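Long-range contacts in allantoicase (Saccharomyces cerevisiae, PDB 1O59), which catalyses the hydrolysis of allantoate to (S)-ureidoglycolate and urea, a step in the use of purines as a secondary nitrogen source: residues W259-L264 with V334-L339; D277-R282 with G346-R351; F288-G293 with T340-G345. All coordinates share one frame; numbering follows the deposited sequence.

Contact 1: W259-L264 with V334-L339; sequences WAVIQL and VSHVKL
Gln263 and His336 face each other as a non-hydrogen-bonded pair at one end of two antiparallel strands, 259-263 and 336-339, neighbours inside a five-stranded antiparallel sheet of the second allantoicase repeat, whose axes approach to 4.6 Å. Paired backbone bonds set the register: Ala260 exchanges N-H and C=O with Leu339, and Ile262 likewise with Val337. Beyond the strand end Leu264 N donates to Ser335 O, and a water donates to both Leu264 O and Ser335 O. The Gln263 side chain follows the imidazole of His336 atom by atom. Its CB lies 3.7 Å from His336 CD2. With CG anti to the backbone N (chi1 -174°), Gln263 CG comes 3.6 Å from His336 NE2, and CD is equally near that nitrogen. At the tip, Gln263 OE1 accepts from His336 NE2 at 3.0 Å, a weak bond because the angle at the hydrogen is 129°; amide and ring planes are 68° apart. Lys33 NZ also bonds to this oxygen. At the ring edge, in plane, His336 ND1 pairs with Ser335 OG at 2.7 Å. An alanine in place of His336 removes the imidazole, so Gln263 OE1 would probably be left with Lys33 and Ser335 OG with its bonds to Lys296 and Cys294, the amide being less fixed in its rotation. On the opposite face Val337 CG2 packs on Ile262 CB at 3.9 Å, and Val337 CG1 meets Leu264 CD2 at 4.0 Å. One face is thus apolar at Ile262 and Val337; the other mixes Val261 with polar groups round His336, whose two ring nitrogens are each engaged.

Contact 2: D277-R282 with G346-R351; sequences DTAHFR and GVKRIR
Asp277 and Arg349 form an antiparallel hydrogen-bonded pair, Asp277 N reaching Arg349 O at 2.9 Å and 171°, while Asp277 O takes Arg349 N and, weakly, Lys348 N. Because Lys348 and Arg349 both face Asp277, this is a classic beta bulge in strand 346-354, at the point where strand 270-277 gives way to a loop. That loop folds at once: Asp277 OD1 accepts from Ala279 N at 3.0 Å in an Asx turn, met from 51° out of the carboxylate plane, and a type II turn runs from Thr278 to Phe281. Arg238 makes a salt bridge to the same OD1. The turn delivers the Phe281 ring onto the backbone of Gly346, whose CA sits 3.7 Å from the ring centroid and 13° off its normal, a CH-pi contact over the face. Gly346 C and Val347 N lie over that face too, nearer the rim. A beta carbon on Gly346 would fall 2.3 Å from Phe281 CD1, so this close CH-pi approach depends on the absence of a side chain at Gly346. Lys348 bends beside the turn: its CB touches Ala279 CB at 4.1 Å and its CE lies 3.3 Å from Ala279 O. Its NZ ends in a salt bridge with Asp244 and a hydrogen bond to Arg238 O. Arg349 folds back on its neighbour, NH1 donating to Lys348 O at 2.9 Å from above the carbonyl plane.

Contact 3: F288-G293 with T340-G345; sequences FITVEG and TIIPDG
The Phe288 ring is approached at its edge by Ile342, whose CG2 lies near the ring plane and 4.3 Å from Phe288 CD2; Lys315, on the next strand, makes a cation-pi contact with the same ring. The second flat group, the carboxylate of Glu292, approaches the far end of the strand pair: its OE2 is 3.3 Å from Thr340 OG1, a weak bond at most, while OE1 makes a long, weak ion pair with Lys338. Strands 288-293 and 340-342 run antiparallel at 163° with axes 4.7 Å apart, two inner strands of a five-stranded antiparallel sheet in which 309-317 lies beyond 288-294. Phe288 and Ile342 exchange backbone bonds, as do Thr290 and Thr340, and Ile289 CA adds a CA-H...O contact to Thr340 O at 3.2 Å. Thr290 and Thr340 lie side by side, pointing the same way. With Thr290 OG1 between the backbone N and the carbonyl carbon (chi1 63°), the hydroxyl comes 3.2 Å from Thr340 CB, whereas the two OG1 atoms of Thr290 and Thr340 stay 3.6 Å apart. The neighbouring pair is apolar, Phe288 CB lying 4.1 Å from Ile342 CD1. On the opposite, buried face Ile289 CG2 meets Ile341 CG2 at 4.1 Å. Strand 336-342 ends at the cis peptide bond before Pro343. The contact is carried chiefly by backbone bonding, with Phe288, Ile342, the two threonines and Glu292 on the partly exposed face and Ile289 and Ile341 on the buried one; its one polar side-chain link is weak, so the register probably rests on the four backbone bonds.

In the fold
All three contacts lie in the second allantoicase repeat, whose two antiparallel sheets are consistent with the galactose-binding-domain-like clan. Contacts 1 and 3 share strand 336-342, flanked by 258-263 and 288-294; Lys338 N to Glu292 O, a probable hydrogen bond of 2.6 Å, joins them. Contact 2 belongs to the other sheet, and the two sheets pack where Ile350 meets Ile262 and Leu339, and Val347 CG2 meets Ile341 CG2 at 3.7 Å. Contacts 1 and 2 are largely buried, contact 3 only partly. Regular strand pairing dominates contacts 1 and 3, whereas contact 2, at a strand end, relies on a bulge, tight turns and charged side chains.

Contact 1: W259-L264 with V334-L339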
ATOM      1  N   TRP A 259      10.189   7.374  14.517  1.00 65.35           N
ATOM      2  CA  TRP A 259      11.012   6.927  13.430  1.00 65.35           C
ATOM      3  C   TRP A 259      10.302   5.931  12.545  1.00 65.35           C
ATOM      4  O   TRP A 259       9.333   5.272  12.947  1.00 65.78           O
ATOM      5  CB  TRP A 259      12.322   6.332  13.953  1.00 64.67           C
ATOM      6  CG  TRP A 259      12.143   5.317  15.047  1.00 64.75           C
ATOM      7  CD1 TRP A 259      12.267   5.519  16.414  1.00 64.39           C
ATOM      8  CD2 TRP A 259      11.854   3.924  14.878  1.00 64.85           C
ATOM      9  NE1 TRP A 259      12.077   4.332  17.090  1.00 63.51           N
ATOM     10  CE2 TRP A 259      11.817   3.338  16.182  1.00 64.26           C
ATOM     11  CE3 TRP A 259      11.613   3.104  13.758  1.00 63.88           C
ATOM     12  CZ2 TRP A 259      11.519   1.996  16.389  1.00 63.48           C
ATOM     13  CZ3 TRP A 259      11.338   1.780  13.959  1.00 64.04           C
ATOM     14  CH2 TRP A 259      11.295   1.229  15.276  1.00 64.27           C
ATOM     15  N   ALA A 260      10.855   5.809  11.353  1.00 65.64           N
ATOM     16  CA  ALA A 260      10.334   4.949  10.327  1.00 65.84           C
ATOM     17  C   ALA A 260      11.517   4.379   9.582  1.00 65.65           C
ATOM     18  O   ALA A 260      12.381   5.126   9.147  1.00 65.64           O
ATOM     19  CB  ALA A 260       9.443   5.756   9.385  1.00 66.18           C
ATOM     20  N   VAL A 261      11.565   3.053   9.468  1.00 65.98           N
ATOM     21  CA  VAL A 261      12.571   2.369   8.655  1.00 65.56           C
ATOM     22  C   VAL A 261      12.019   1.996   7.282  1.00 65.95           C
ATOM     23  O   VAL A 261      10.958   1.380   7.150  1.00 63.61           O
ATOM     24  CB  VAL A 261      13.106   1.100   9.308  1.00 65.20           C
ATOM     25  CG1 VAL A 261      14.100   0.415   8.383  1.00 65.51           C
ATOM     26  CG2 VAL A 261      13.783   1.414  10.636  1.00 65.59           C
ATOM     27  N   ILE A 262      12.794   2.354   6.252  1.00 66.49           N
ATOM     28  CA  ILE A 262      12.394   2.086   4.887  1.00 66.69           C
ATOM     29  C   ILE A 262      13.417   1.226   4.169  1.00 65.86           C
ATOM     30  O   ILE A 262      14.588   1.558   4.152  1.00 66.19           O
ATOM     31  CB  ILE A 262      12.130   3.416   4.190  1.00 67.11           C
ATOM     32  CG1 ILE A 262      10.815   3.996   4.742  1.00 68.21           C
ATOM     33  CG2 ILE A 262      12.019   3.247   2.669  1.00 68.08           C
ATOM     34  CD1 ILE A 262      10.970   5.411   5.113  1.00 71.39           C
ATOM     35  N   GLN A 263      12.973   0.087   3.627  1.00 64.65           N
ATOM     36  CA  GLN A 263      13.801  -0.662   2.714  1.00 64.29           C
ATOM     37  C   GLN A 263      13.696  -0.020   1.343  1.00 63.33           C
ATOM     38  O   GLN A 263      12.601   0.132   0.803  1.00 62.13           O
ATOM     39  CB  GLN A 263      13.367  -2.117   2.625  1.00 64.48           C
ATOM     40  CG  GLN A 263      14.312  -2.960   1.786  1.00 65.82           C
ATOM     41  CD  GLN A 263      14.226  -4.435   2.075  1.00 65.52           C
ATOM     42  OE1 GLN A 263      14.073  -4.837   3.199  1.00 69.69           O
ATOM     43  NE2 GLN A 263      14.354  -5.232   1.063  1.00 67.34           N
ATOM     44  N   LEU A 264      14.849   0.360   0.806  1.00 62.92           N
ATOM     45  CA  LEU A 264      14.967   0.936  -0.516  1.00 63.16           C
ATOM     46  C   LEU A 264      14.703  -0.121  -1.572  1.00 63.43           C
ATOM     47  O   LEU A 264      14.841  -1.322  -1.318  1.00 63.34           O
ATOM     48  CB  LEU A 264      16.373   1.505  -0.719  1.00 63.35           C
ATOM     49  CG  LEU A 264      16.864   2.590   0.261  1.00 64.01           C
ATOM     50  CD1 LEU A 264      18.297   3.073  -0.110  1.00 64.57           C
ATOM     51  CD2 LEU A 264      15.889   3.766   0.321  1.00 62.99           C
ATOM     52  N   VAL A 334      23.844   1.543   0.885  1.00 68.21           N
ATOM     53  CA  VAL A 334      22.864   1.323   1.937  1.00 67.50           C
ATOM     54  C   VAL A 334      21.631   0.667   1.346  1.00 66.64           C
ATOM     55  O   VAL A 334      21.295   0.890   0.200  1.00 66.67           O
ATOM     56  CB  VAL A 334      22.487   2.633   2.690  1.00 67.54           C
ATOM     57  CG1 VAL A 334      23.724   3.237   3.378  1.00 68.03           C
ATOM     58  CG2 VAL A 334      21.860   3.638   1.785  1.00 67.57           C
ATOM     59  N   SER A 335      20.980  -0.147   2.163  1.00 65.93           N
ATOM     60  CA  SER A 335      19.825  -0.938   1.779  1.00 65.16           C
ATOM     61  C   SER A 335      18.546  -0.401   2.393  1.00 64.63           C
ATOM     62  O   SER A 335      17.456  -0.652   1.882  1.00 63.40           O
ATOM     63  CB  SER A 335      20.027  -2.373   2.273  1.00 65.18           C
ATOM     64  OG  SER A 335      20.270  -2.376   3.669  1.00 64.36           O
ATOM     65  N   HIS A 336      18.703   0.272   3.530  1.00 64.78           N
ATOM     66  CA  HIS A 336      17.607   0.819   4.320  1.00 64.73           C
ATOM     67  C   HIS A 336      17.946   2.228   4.729  1.00 65.09           C
ATOM     68  O   HIS A 336      19.129   2.576   4.835  1.00 65.52           O
ATOM     69  CB  HIS A 336      17.421  -0.014   5.581  1.00 64.76           C
ATOM     70  CG  HIS A 336      16.998  -1.418   5.305  1.00 63.40           C
ATOM     71  ND1 HIS A 336      17.853  -2.351   4.787  1.00 62.71           N
ATOM     72  CD2 HIS A 336      15.795  -2.028   5.422  1.00 64.18           C
ATOM     73  CE1 HIS A 336      17.204  -3.491   4.621  1.00 64.64           C
ATOM     74  NE2 HIS A 336      15.951  -3.320   4.996  1.00 62.95           N
ATOM     75  N   VAL A 337      16.910   3.043   4.927  1.00 64.91           N
ATOM     76  CA  VAL A 337      17.053   4.343   5.564  1.00 64.45           C
ATOM     77  C   VAL A 337      16.121   4.440   6.776  1.00 64.08           C
ATOM     78  O   VAL A 337      15.090   3.796   6.841  1.00 63.33           O
ATOM     79  CB  VAL A 337      16.812   5.531   4.580  1.00 64.88           C
ATOM     80  CG1 VAL A 337      17.797   5.478   3.428  1.00 64.23           C
ATOM     81  CG2 VAL A 337      15.375   5.569   4.050  1.00 66.07           C
ATOM     82  N   LYS A 338      16.520   5.236   7.756  1.00 64.37           N
ATOM     83  CA  LYS A 338      15.698   5.474   8.947  1.00 64.29           C
ATOM     84  C   LYS A 338      15.465   6.959   8.994  1.00 64.25           C
ATOM     85  O   LYS A 338      16.400   7.727   8.969  1.00 63.33           O
ATOM     86  CB  LYS A 338      16.412   4.960  10.226  1.00 63.75           C
ATOM     87  CG  LYS A 338      15.680   5.220  11.551  1.00 63.86           C
ATOM     88  CD  LYS A 338      16.168   4.293  12.753  1.00 63.48           C
ATOM     89  CE  LYS A 338      17.558   4.590  13.272  1.00 61.53           C
ATOM     90  NZ  LYS A 338      18.184   3.400  13.930  1.00 61.26           N
ATOM     91  N   LEU A 339      14.203   7.354   9.032  1.00 65.45           N
ATOM     92  CA  LEU A 339      13.829   8.753   9.164  1.00 65.90           C
ATOM     93  C   LEU A 339      13.403   8.912  10.603  1.00 65.65           C
ATOM     94  O   LEU A 339      12.627   8.123  11.096  1.00 65.95           O
ATOM     95  CB  LEU A 339      12.679   9.110   8.204  1.00 66.05           C
ATOM     96  CG  LEU A 339      11.903  10.406   8.520  1.00 66.53           C
ATOM     97  CD1 LEU A 339      12.790  11.671   8.370  1.00 66.42           C
ATOM     98  CD2 LEU A 339      10.631  10.504   7.631  1.00 67.00           C
TER
HETATM   99  O   HOH W   1      17.279  -2.396  -0.352  1.00 46.68           O

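Contact 2: D277-R282 with G346-R351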
ATOM      1  N   ASP A 277       9.390  15.935   3.097  1.00 66.23           N
ATOM      2  CA  ASP A 277       8.263  16.781   2.747  1.00 65.98           C
ATOM      3  C   ASP A 277       7.204  16.783   3.832  1.00 65.35           C
ATOM      4  O   ASP A 277       6.623  15.738   4.152  1.00 66.10           O
ATOM      5  CB  ASP A 277       7.659  16.256   1.454  1.00 66.22           C
ATOM      6  CG  ASP A 277       6.664  17.199   0.832  1.00 67.54           C
ATOM      7  OD1 ASP A 277       6.333  18.298   1.380  1.00 68.51           O
ATOM      8  OD2 ASP A 277       6.198  16.911  -0.278  1.00 71.34           O
ATOM      9  N   THR A 278       6.959  17.959   4.399  1.00 65.11           N
ATOM     10  CA  THR A 278       5.930  18.150   5.436  1.00 64.51           C
ATOM     11  C   THR A 278       4.647  18.791   4.895  1.00 64.51           C
ATOM     12  O   THR A 278       3.911  19.410   5.636  1.00 63.97           O
ATOM     13  CB  THR A 278       6.501  19.022   6.554  1.00 64.51           C
ATOM     14  OG1 THR A 278       7.043  20.231   6.004  1.00 63.13           O
ATOM     15  CG2 THR A 278       7.695  18.319   7.235  1.00 64.00           C
ATOM     16  N   ALA A 279       4.406  18.648   3.593  1.00 65.08           N
ATOM     17  CA  ALA A 279       3.173  19.113   2.944  1.00 65.29           C
ATOM     18  C   ALA A 279       1.956  18.873   3.835  1.00 64.65           C
ATOM     19  O   ALA A 279       1.767  17.770   4.355  1.00 64.63           O
ATOM     20  CB  ALA A 279       2.974  18.433   1.571  1.00 65.20           C
ATOM     21  N   HIS A 280       1.171  19.932   4.016  1.00 63.71           N
ATOM     22  CA  HIS A 280      -0.062  19.932   4.840  1.00 63.86           C
ATOM     23  C   HIS A 280       0.096  19.825   6.338  1.00 63.76           C
ATOM     24  O   HIS A 280      -0.859  20.153   7.042  1.00 64.57           O
ATOM     25  CB  HIS A 280      -1.119  18.933   4.354  1.00 63.10           C
ATOM     26  CG  HIS A 280      -1.327  18.988   2.878  1.00 61.95           C
ATOM     27  ND1 HIS A 280      -1.804  20.111   2.244  1.00 62.22           N
ATOM     28  CD2 HIS A 280      -1.041  18.095   1.904  1.00 59.07           C
ATOM     29  CE1 HIS A 280      -1.846  19.890   0.938  1.00 61.44           C
ATOM     30  NE2 HIS A 280      -1.403  18.666   0.709  1.00 60.05           N
ATOM     31  N   PHE A 281       1.272  19.466   6.833  1.00 63.53           N
ATOM     32  CA  PHE A 281       1.515  19.502   8.282  1.00 64.31           C
ATOM     33  C   PHE A 281       1.989  20.882   8.724  1.00 64.67           C
ATOM     34  O   PHE A 281       3.145  21.264   8.547  1.00 64.34           O
ATOM     35  CB  PHE A 281       2.482  18.412   8.694  1.00 64.24           C
ATOM     36  CG  PHE A 281       1.975  17.052   8.379  1.00 65.33           C
ATOM     37  CD1 PHE A 281       1.044  16.441   9.212  1.00 64.75           C
ATOM     38  CD2 PHE A 281       2.359  16.399   7.194  1.00 66.80           C
ATOM     39  CE1 PHE A 281       0.534  15.177   8.908  1.00 65.33           C
ATOM     40  CE2 PHE A 281       1.862  15.113   6.888  1.00 66.68           C
ATOM     41  CZ  PHE A 281       0.951  14.506   7.737  1.00 65.49           C
ATOM     42  N   ARG A 282       1.054  21.623   9.302  1.00 65.40           N
ATOM     43  CA  ARG A 282       1.206  23.066   9.481  1.00 66.24           C
ATOM     44  C   ARG A 282       1.340  23.456  10.942  1.00 65.95           C
ATOM     45  O   ARG A 282       2.058  24.423  11.242  1.00 66.97           O
ATOM     46  CB  ARG A 282       0.046  23.822   8.836  1.00 65.91           C
ATOM     47  CG  ARG A 282       0.263  23.991   7.385  1.00 69.84           C
ATOM     48  CD  ARG A 282      -0.982  24.266   6.570  1.00 74.79           C
ATOM     49  NE  ARG A 282      -0.642  24.475   5.153  1.00 77.80           N
ATOM     50  CZ  ARG A 282      -1.471  24.249   4.122  1.00 81.06           C
ATOM     51  NH1 ARG A 282      -2.700  23.774   4.321  1.00 83.55           N
ATOM     52  NH2 ARG A 282      -1.080  24.496   2.869  1.00 80.70           N
ATOM     53  N   GLY A 346       4.352  15.091  11.853  1.00 66.44           N
ATOM     54  CA  GLY A 346       3.892  14.548  10.597  1.00 66.60           C
ATOM     55  C   GLY A 346       4.774  14.900   9.432  1.00 66.49           C
ATOM     56  O   GLY A 346       5.158  16.039   9.248  1.00 66.44           O
ATOM     57  N   VAL A 347       5.057  13.891   8.626  1.00 66.56           N
ATOM     58  CA  VAL A 347       5.794  14.044   7.392  1.00 66.32           C
ATOM     59  C   VAL A 347       4.957  13.423   6.256  1.00 65.96           C
ATOM     60  O   VAL A 347       4.479  12.308   6.392  1.00 66.32           O
ATOM     61  CB  VAL A 347       7.148  13.302   7.506  1.00 66.58           C
ATOM     62  CG1 VAL A 347       7.879  13.301   6.159  1.00 67.04           C
ATOM     63  CG2 VAL A 347       8.016  13.946   8.578  1.00 66.58           C
ATOM     64  N   LYS A 348       4.794  14.134   5.147  1.00 65.19           N
ATOM     65  CA  LYS A 348       4.085  13.570   3.983  1.00 65.12           C
ATOM     66  C   LYS A 348       4.910  12.525   3.191  1.00 64.52           C
ATOM     67  O   LYS A 348       4.415  11.468   2.861  1.00 63.73           O
ATOM     68  CB  LYS A 348       3.632  14.689   3.043  1.00 64.35           C
ATOM     69  CG  LYS A 348       2.542  14.314   2.042  1.00 63.98           C
ATOM     70  CD  LYS A 348       1.246  13.865   2.741  1.00 62.48           C
ATOM     71  CE  LYS A 348       0.372  15.015   3.097  1.00 60.46           C
ATOM     72  NZ  LYS A 348      -0.339  15.482   1.853  1.00 57.90           N
ATOM     73  N   ARG A 349       6.151  12.860   2.853  1.00 63.82           N
ATOM     74  CA  ARG A 349       6.953  12.002   2.005  1.00 63.04           C
ATOM     75  C   ARG A 349       8.406  12.053   2.362  1.00 63.24           C
ATOM     76  O   ARG A 349       8.895  13.037   2.956  1.00 62.49           O
ATOM     77  CB  ARG A 349       6.824  12.413   0.546  1.00 62.87           C
ATOM     78  CG  ARG A 349       5.401  12.391  -0.015  1.00 62.70           C
ATOM     79  CD  ARG A 349       4.818  11.016  -0.278  1.00 63.05           C
ATOM     80  NE  ARG A 349       3.517  11.173  -0.906  1.00 62.00           N
ATOM     81  CZ  ARG A 349       2.362  11.141  -0.289  1.00 59.89           C
ATOM     82  NH1 ARG A 349       2.271  10.935   1.002  1.00 63.47           N
ATOM     83  NH2 ARG A 349       1.269  11.366  -0.971  1.00 61.52           N
ATOM     84  N   ILE A 350       9.090  10.959   2.012  1.00 63.78           N
ATOM     85  CA  ILE A 350      10.549  10.959   1.903  1.00 63.86           C
ATOM     86  C   ILE A 350      11.023  10.391   0.553  1.00 63.17           C
ATOM     87  O   ILE A 350      10.496   9.401   0.017  1.00 61.56           O
ATOM     88  CB  ILE A 350      11.243  10.271   3.123  1.00 64.46           C
ATOM     89  CG1 ILE A 350      12.770  10.480   3.025  1.00 64.85           C
ATOM     90  CG2 ILE A 350      10.911   8.772   3.221  1.00 65.23           C
ATOM     91  CD1 ILE A 350      13.515  10.078   4.272  1.00 63.75           C
ATOM     92  N   ARG A 351      11.993  11.093  -0.011  1.00 63.40           N
ATOM     93  CA  ARG A 351      12.506  10.786  -1.329  1.00 63.82           C
ATOM     94  C   ARG A 351      13.968  10.640  -1.142  1.00 63.79           C
ATOM     95  O   ARG A 351      14.567  11.472  -0.480  1.00 64.96           O
ATOM     96  CB  ARG A 351      12.254  11.913  -2.348  1.00 63.92           C
ATOM     97  CG  ARG A 351      10.880  12.502  -2.323  1.00 63.91           C
ATOM     98  CD  ARG A 351       9.805  11.486  -2.513  1.00 64.43           C
ATOM     99  NE  ARG A 351       8.551  12.080  -2.897  1.00 64.43           N
ATOM    100  CZ  ARG A 351       7.428  11.409  -3.088  1.00 66.36           C
ATOM    101  NH1 ARG A 351       7.394  10.088  -2.916  1.00 67.49           N
ATOM    102  NH2 ARG A 351       6.330  12.073  -3.460  1.00 67.07           N
TER
HETATM  103  O   HOH W   2       7.308  15.310  -2.705  1.00 51.57           O

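Contact 3: F288-G293 with T340-G345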
ATOM      1  N   PHE A 288      12.550  18.844  14.380  1.00 63.10           N
ATOM      2  CA  PHE A 288      13.777  18.475  13.678  1.00 63.09           C
ATOM      3  C   PHE A 288      13.605  17.136  13.053  1.00 63.71           C
ATOM      4  O   PHE A 288      12.669  16.416  13.387  1.00 63.93           O
ATOM      5  CB  PHE A 288      14.959  18.316  14.629  1.00 62.83           C
ATOM      6  CG  PHE A 288      15.304  19.538  15.416  1.00 62.60           C
ATOM      7  CD1 PHE A 288      16.037  20.571  14.837  1.00 63.82           C
ATOM      8  CD2 PHE A 288      14.954  19.634  16.756  1.00 62.95           C
ATOM      9  CE1 PHE A 288      16.396  21.686  15.567  1.00 60.88           C
ATOM     10  CE2 PHE A 288      15.299  20.756  17.497  1.00 61.66           C
ATOM     11  CZ  PHE A 288      16.019  21.779  16.890  1.00 61.32           C
ATOM     12  N   ILE A 289      14.543  16.784  12.167  1.00 64.49           N
ATOM     13  CA  ILE A 289      14.641  15.424  11.604  1.00 64.49           C
ATOM     14  C   ILE A 289      16.101  14.991  11.448  1.00 64.32           C
ATOM     15  O   ILE A 289      17.005  15.803  11.404  1.00 63.48           O
ATOM     16  CB  ILE A 289      13.878  15.270  10.216  1.00 64.64           C
ATOM     17  CG1 ILE A 289      14.553  16.076   9.108  1.00 63.98           C
ATOM     18  CG2 ILE A 289      12.395  15.640  10.317  1.00 64.66           C
ATOM     19  CD1 ILE A 289      15.605  15.331   8.346  1.00 65.54           C
ATOM     20  N   THR A 290      16.298  13.683  11.374  1.00 64.93           N
ATOM     21  CA  THR A 290      17.544  13.108  10.888  1.00 65.74           C
ATOM     22  C   THR A 290      17.202  11.981   9.918  1.00 65.62           C
ATOM     23  O   THR A 290      16.104  11.476   9.930  1.00 65.56           O
ATOM     24  CB  THR A 290      18.458  12.548  12.049  1.00 65.84           C
ATOM     25  OG1 THR A 290      17.801  11.467  12.727  1.00 67.98           O
ATOM     26  CG2 THR A 290      18.748  13.574  13.135  1.00 65.56           C
ATOM     27  N   VAL A 291      18.158  11.597   9.091  1.00 66.04           N
ATOM     28  CA  VAL A 291      18.003  10.448   8.244  1.00 66.96           C
ATOM     29  C   VAL A 291      19.289   9.634   8.354  1.00 68.12           C
ATOM     30  O   VAL A 291      20.368  10.180   8.169  1.00 68.96           O
ATOM     31  CB  VAL A 291      17.771  10.839   6.779  1.00 66.79           C
ATOM     32  CG1 VAL A 291      17.530   9.589   5.931  1.00 66.78           C
ATOM     33  CG2 VAL A 291      16.607  11.835   6.654  1.00 67.48           C
ATOM     34  N   GLU A 292      19.170   8.352   8.698  1.00 69.15           N
ATOM     35  CA  GLU A 292      20.299   7.427   8.674  1.00 70.08           C
ATOM     36  C   GLU A 292      20.075   6.404   7.610  1.00 69.91           C
ATOM     37  O   GLU A 292      18.931   6.151   7.219  1.00 69.58           O
ATOM     38  CB  GLU A 292      20.430   6.687   9.989  1.00 70.79           C
ATOM     39  CG  GLU A 292      20.675   7.613  11.169  1.00 73.89           C
ATOM     40  CD  GLU A 292      19.607   7.442  12.221  1.00 78.17           C
ATOM     41  OE1 GLU A 292      19.943   6.688  13.188  1.00 80.77           O
ATOM     42  OE2 GLU A 292      18.451   8.016  12.030  1.00 78.89           O
ATOM     43  N   GLY A 293      21.183   5.827   7.159  1.00 69.83           N
ATOM     44  CA  GLY A 293      21.188   4.693   6.273  1.00 70.32           C
ATOM     45  C   GLY A 293      21.893   3.513   6.904  1.00 71.07           C
ATOM     46  O   GLY A 293      22.681   3.656   7.836  1.00 70.54           O
ATOM     47  N   THR A 340      13.944   9.915  11.272  1.00 65.67           N
ATOM     48  CA  THR A 340      13.695  10.141  12.675  1.00 65.47           C
ATOM     49  C   THR A 340      13.118  11.530  12.730  1.00 65.38           C
ATOM     50  O   THR A 340      13.671  12.459  12.109  1.00 65.49           O
ATOM     51  CB  THR A 340      14.998  10.054  13.498  1.00 65.99           C
ATOM     52  OG1 THR A 340      15.587   8.729  13.424  1.00 66.37           O
ATOM     53  CG2 THR A 340      14.729  10.257  14.993  1.00 65.41           C
ATOM     54  N   ILE A 341      11.971  11.655  13.397  1.00 65.25           N
ATOM     55  CA  ILE A 341      11.299  12.950  13.577  1.00 65.41           C
ATOM     56  C   ILE A 341      11.318  13.266  15.067  1.00 65.27           C
ATOM     57  O   ILE A 341      11.201  12.350  15.908  1.00 65.40           O
ATOM     58  CB  ILE A 341       9.863  12.970  12.980  1.00 65.96           C
ATOM     59  CG1 ILE A 341       8.898  11.997  13.681  1.00 65.08           C
ATOM     60  CG2 ILE A 341       9.903  12.656  11.481  1.00 67.45           C
ATOM     61  CD1 ILE A 341       7.499  11.991  13.072  1.00 64.32           C
ATOM     62  N   ILE A 342      11.533  14.537  15.389  1.00 64.35           N
ATOM     63  CA  ILE A 342      11.859  14.916  16.744  1.00 64.43           C
ATOM     64  C   ILE A 342      10.983  16.076  17.150  1.00 63.75           C
ATOM     65  O   ILE A 342      10.924  17.063  16.434  1.00 62.98           O
ATOM     66  CB  ILE A 342      13.333  15.306  16.849  1.00 64.62           C
ATOM     67  CG1 ILE A 342      14.213  14.106  16.575  1.00 67.04           C
ATOM     68  CG2 ILE A 342      13.662  15.812  18.218  1.00 64.04           C
ATOM     69  CD1 ILE A 342      15.500  14.482  15.909  1.00 69.56           C
ATOM     70  N   PRO A 343      10.320  15.975  18.303  1.00 62.79           N
ATOM     71  CA  PRO A 343      10.097  14.722  19.048  1.00 62.63           C
ATOM     72  C   PRO A 343       8.995  13.800  18.454  1.00 63.05           C
ATOM     73  O   PRO A 343       8.885  12.629  18.806  1.00 62.62           O
ATOM     74  CB  PRO A 343       9.659  15.239  20.418  1.00 62.46           C
ATOM     75  CG  PRO A 343       8.893  16.509  20.085  1.00 62.14           C
ATOM     76  CD  PRO A 343       9.556  17.109  18.869  1.00 61.78           C
ATOM     77  N   ASP A 344       8.203  14.358  17.544  1.00 63.67           N
ATOM     78  CA  ASP A 344       7.036  13.717  16.943  1.00 63.42           C
ATOM     79  C   ASP A 344       6.536  14.661  15.839  1.00 64.28           C
ATOM     80  O   ASP A 344       7.150  15.717  15.564  1.00 64.16           O
ATOM     81  CB  ASP A 344       5.935  13.486  17.997  1.00 62.94           C
ATOM     82  CG  ASP A 344       5.670  14.715  18.888  1.00 62.69           C
ATOM     83  OD1 ASP A 344       5.238  15.757  18.362  1.00 58.29           O
ATOM     84  OD2 ASP A 344       5.808  14.706  20.145  1.00 61.81           O
ATOM     85  N   GLY A 345       5.419  14.290  15.220  1.00 65.05           N
ATOM     86  CA  GLY A 345       4.770  15.131  14.213  1.00 65.33           C
ATOM     87  C   GLY A 345       4.412  14.364  12.964  1.00 65.54           C
ATOM     88  O   GLY A 345       4.239  13.151  12.989  1.00 64.99           O
TER